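Local coordinates for sialidase domain-containing protein (Dyadobacter fermentans, PDB 5HX0) that is of unknown function but, from its BNR-repeat, sialidase-like beta-propeller fold, may act on or bind glycans, at residues I50-K55 / G389-I394. Residues are numbered along the deposited sequence; the frame is centred on the assembly and turned at random.
Sequences IYRNEK and GGPQHI
Ile50 and Tyr51 both turn their backbone N-H groups to the carbonyl of Ile394, a classic beta bulge in an antiparallel pair. Ile394 O accepts from Ile50 N at 2.8 Å and from Tyr51 N at 3.2 Å, both donors coming from the same face of the carbonyl plane; Ile394 N donates to Tyr51 O at 2.9 Å. Beta-branched Ile50 suits a strand, and its CB and CG2 each lie 3.8 Å from Ile394 CG2. Beyond this pairing a water bridges the two chains, accepting from Asn53 N and donating to Gln392 O. Pro391, which has no N-H to satisfy, lays CG over one face of the Arg52 guanidinium, offset toward the rim. The extended arginine also reaches Glu54, whose OE2 lies near the guanidinium plane in a 3.2 Å salt bridge with NH2. His393 ND1 bonds almost straight (174°) to Pro391 O, which lies in the ring plane. Asn53 OD1 accepts from Lys55 N, an Asx turn in the link from strand 42-51 to strand 56-65. Strand 42-51, outermost in its four-stranded sheet, pairs with 393-401, which 378-385 flanks on its other side; Tyr51 OH bonds Arg77 on strand 71-79 of the adjacent propeller sheet.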
ATOM      1  N   ILE A  50      14.774   5.812 -16.116  1.00 11.61           N
ATOM      2  CA  ILE A  50      14.987   5.060 -14.894  1.00 13.04           C
ATOM      3  C   ILE A  50      13.789   4.178 -14.565  1.00 11.50           C
ATOM      4  O   ILE A  50      13.952   3.018 -14.195  1.00 12.40           O
ATOM      5  CB  ILE A  50      15.321   6.032 -13.736  1.00 10.10           C
ATOM      6  CG1 ILE A  50      16.684   6.684 -14.001  1.00 10.99           C
ATOM      7  CG2 ILE A  50      15.275   5.314 -12.351  1.00  7.78           C
ATOM      8  CD1 ILE A  50      17.148   7.643 -12.915  1.00 12.04           C
ATOM      9  N   TYR A  51      12.573   4.696 -14.724  1.00  9.76           N
ATOM     10  CA  TYR A  51      11.375   3.879 -14.549  1.00  9.90           C
ATOM     11  C   TYR A  51      10.241   4.523 -15.316  1.00 12.02           C
ATOM     12  O   TYR A  51       9.976   5.721 -15.142  1.00 13.18           O
ATOM     13  CB  TYR A  51      10.964   3.719 -13.078  1.00 11.65           C
ATOM     14  CG  TYR A  51       9.656   2.977 -12.968  1.00 11.63           C
ATOM     15  CD1 TYR A  51       9.604   1.601 -13.148  1.00 12.30           C
ATOM     16  CD2 TYR A  51       8.451   3.663 -12.781  1.00 11.70           C
ATOM     17  CE1 TYR A  51       8.393   0.924 -13.095  1.00 13.85           C
ATOM     18  CE2 TYR A  51       7.242   2.991 -12.719  1.00 11.01           C
ATOM     19  CZ  TYR A  51       7.219   1.625 -12.872  1.00 11.42           C
ATOM     20  OH  TYR A  51       6.009   0.960 -12.811  1.00 13.25           O
ATOM     21  N   ARG A  52       9.575   3.725 -16.156  1.00  8.85           N
ATOM     22  CA  ARG A  52       8.501   4.218 -17.008  1.00 10.43           C
ATOM     23  C   ARG A  52       7.466   3.123 -17.195  1.00 11.68           C
ATOM     24  O   ARG A  52       7.805   2.011 -17.609  1.00 12.98           O
ATOM     25  CB  ARG A  52       9.042   4.656 -18.383  1.00 11.78           C
ATOM     26  CG  ARG A  52       7.945   5.163 -19.325  1.00 13.47           C
ATOM     27  CD  ARG A  52       8.474   5.361 -20.761  1.00 16.20           C
ATOM     28  NE  ARG A  52       7.459   5.876 -21.694  1.00 17.86           N
ATOM     29  CZ  ARG A  52       6.493   5.153 -22.262  1.00 19.02           C
ATOM     30  NH1 ARG A  52       6.356   3.867 -21.990  1.00 14.92           N
ATOM     31  NH2 ARG A  52       5.650   5.730 -23.112  1.00 14.58           N
ATOM     32  N   ASN A  53       6.206   3.454 -16.944  1.00 11.04           N
ATOM     33  CA  ASN A  53       5.112   2.512 -17.154  1.00 12.35           C
ATOM     34  C   ASN A  53       3.854   3.337 -17.397  1.00 12.64           C
ATOM     35  O   ASN A  53       3.442   4.107 -16.526  1.00 15.70           O
ATOM     36  CB  ASN A  53       4.949   1.578 -15.943  1.00 15.82           C
ATOM     37  CG  ASN A  53       3.845   0.542 -16.152  1.00 19.72           C
ATOM     38  OD1 ASN A  53       2.817   0.843 -16.753  1.00 13.97           O
ATOM     39  ND2 ASN A  53       4.058  -0.687 -15.651  1.00 18.91           N
ATOM     40  N   GLU A  54       3.246   3.174 -18.575  1.00 13.93           N
ATOM     41  CA  GLU A  54       2.117   4.016 -18.968  1.00 15.91           C
ATOM     42  C   GLU A  54       0.917   3.907 -18.036  1.00 17.07           C
ATOM     43  O   GLU A  54       0.064   4.799 -18.049  1.00 17.42           O
ATOM     44  CB  GLU A  54       1.681   3.675 -20.399  1.00 17.26           C
ATOM     45  CG  GLU A  54       2.626   4.192 -21.433  1.00 30.50           C
ATOM     46  CD  GLU A  54       2.267   3.699 -22.824  1.00 42.87           C
ATOM     47  OE1 GLU A  54       1.208   3.045 -22.971  1.00 40.10           O
ATOM     48  OE2 GLU A  54       3.060   3.951 -23.755  1.00 45.09           O
ATOM     49  N   LYS A  55       0.826   2.861 -17.234  1.00 13.47           N
ATOM     50  CA  LYS A  55      -0.275   2.760 -16.285  1.00 17.47           C
ATOM     51  C   LYS A  55      -0.062   3.600 -15.027  1.00 16.11           C
ATOM     52  O   LYS A  55      -0.972   3.657 -14.196  1.00 15.25           O
ATOM     53  CB  LYS A  55      -0.490   1.291 -15.890  1.00 16.62           C
ATOM     54  CG  LYS A  55      -0.920   0.413 -17.073  1.00 20.67           C
ATOM     55  CD  LYS A  55      -1.317  -0.975 -16.577  1.00 28.68           C
ATOM     56  CE  LYS A  55      -1.452  -1.984 -17.726  1.00 40.13           C
ATOM     57  NZ  LYS A  55      -2.088  -1.393 -18.940  1.00 41.06           N
ATOM     58  N   GLY A 389       2.743  13.633 -25.201  1.00 22.94           N
ATOM     59  CA  GLY A 389       2.003  12.400 -25.305  1.00 25.73           C
ATOM     60  C   GLY A 389       2.456  11.283 -24.394  1.00 27.51           C
ATOM     61  O   GLY A 389       1.901  10.189 -24.481  1.00 23.83           O
ATOM     62  N   GLY A 390       3.442  11.508 -23.521  1.00 18.11           N
ATOM     63  CA  GLY A 390       3.963  10.438 -22.703  1.00 20.71           C
ATOM     64  C   GLY A 390       3.587  10.541 -21.230  1.00 18.82           C
ATOM     65  O   GLY A 390       3.136  11.581 -20.744  1.00 16.62           O
ATOM     66  N   PRO A 391       3.809   9.457 -20.497  1.00 16.94           N
ATOM     67  CA  PRO A 391       3.511   9.431 -19.055  1.00 13.59           C
ATOM     68  C   PRO A 391       4.579  10.116 -18.202  1.00 13.16           C
ATOM     69  O   PRO A 391       5.714  10.347 -18.626  1.00 13.65           O
ATOM     70  CB  PRO A 391       3.491   7.934 -18.749  1.00 13.06           C
ATOM     71  CG  PRO A 391       4.524   7.365 -19.723  1.00 13.41           C
ATOM     72  CD  PRO A 391       4.386   8.190 -20.983  1.00 15.70           C
ATOM     73  N   GLN A 392       4.197  10.420 -16.962  1.00 11.12           N
ATOM     74  CA  GLN A 392       5.170  10.871 -15.972  1.00 11.32           C
ATOM     75  C   GLN A 392       6.055   9.689 -15.565  1.00 11.78           C
ATOM     76  O   GLN A 392       5.556   8.668 -15.078  1.00 11.47           O
ATOM     77  CB  GLN A 392       4.454  11.455 -14.753  1.00  9.46           C
ATOM     78  CG  GLN A 392       4.154  12.943 -14.857  1.00 12.08           C
ATOM     79  CD  GLN A 392       3.192  13.280 -15.987  1.00 19.34           C
ATOM     80  OE1 GLN A 392       2.282  12.512 -16.290  1.00 16.15           O
ATOM     81  NE2 GLN A 392       3.393  14.435 -16.623  1.00 12.88           N
ATOM     82  N   HIS A 393       7.360   9.815 -15.786  1.00  9.24           N
ATOM     83  CA  HIS A 393       8.305   8.734 -15.528  1.00 12.36           C
ATOM     84  C   HIS A 393       9.541   9.302 -14.832  1.00 11.14           C
ATOM     85  O   HIS A 393       9.773  10.521 -14.814  1.00 13.18           O
ATOM     86  CB  HIS A 393       8.681   8.010 -16.844  1.00 10.22           C
ATOM     87  CG  HIS A 393       9.363   8.885 -17.859  1.00 12.57           C
ATOM     88  ND1 HIS A 393       8.678   9.756 -18.683  1.00 14.45           N
ATOM     89  CD2 HIS A 393      10.671   9.017 -18.183  1.00 10.50           C
ATOM     90  CE1 HIS A 393       9.536  10.388 -19.466  1.00 12.75           C
ATOM     91  NE2 HIS A 393      10.756   9.972 -19.170  1.00 11.46           N
ATOM     92  N   ILE A 394      10.352   8.414 -14.259  1.00 10.67           N
ATOM     93  CA  ILE A 394      11.645   8.809 -13.696  1.00  8.66           C
ATOM     94  C   ILE A 394      12.705   8.741 -14.796  1.00  9.18           C
ATOM     95  O   ILE A 394      12.793   7.760 -15.537  1.00 10.78           O
ATOM     96  CB  ILE A 394      12.035   7.909 -12.509  1.00  7.82           C
ATOM     97  CG1 ILE A 394      10.813   7.675 -11.574  1.00 12.87           C
ATOM     98  CG2 ILE A 394      13.259   8.508 -11.763  1.00  6.06           C
ATOM     99  CD1 ILE A 394      10.188   8.982 -11.020  1.00 10.11           C
TER
HETATM  100  O   HOH W   1       5.497   6.084 -15.701  1.00 12.88           O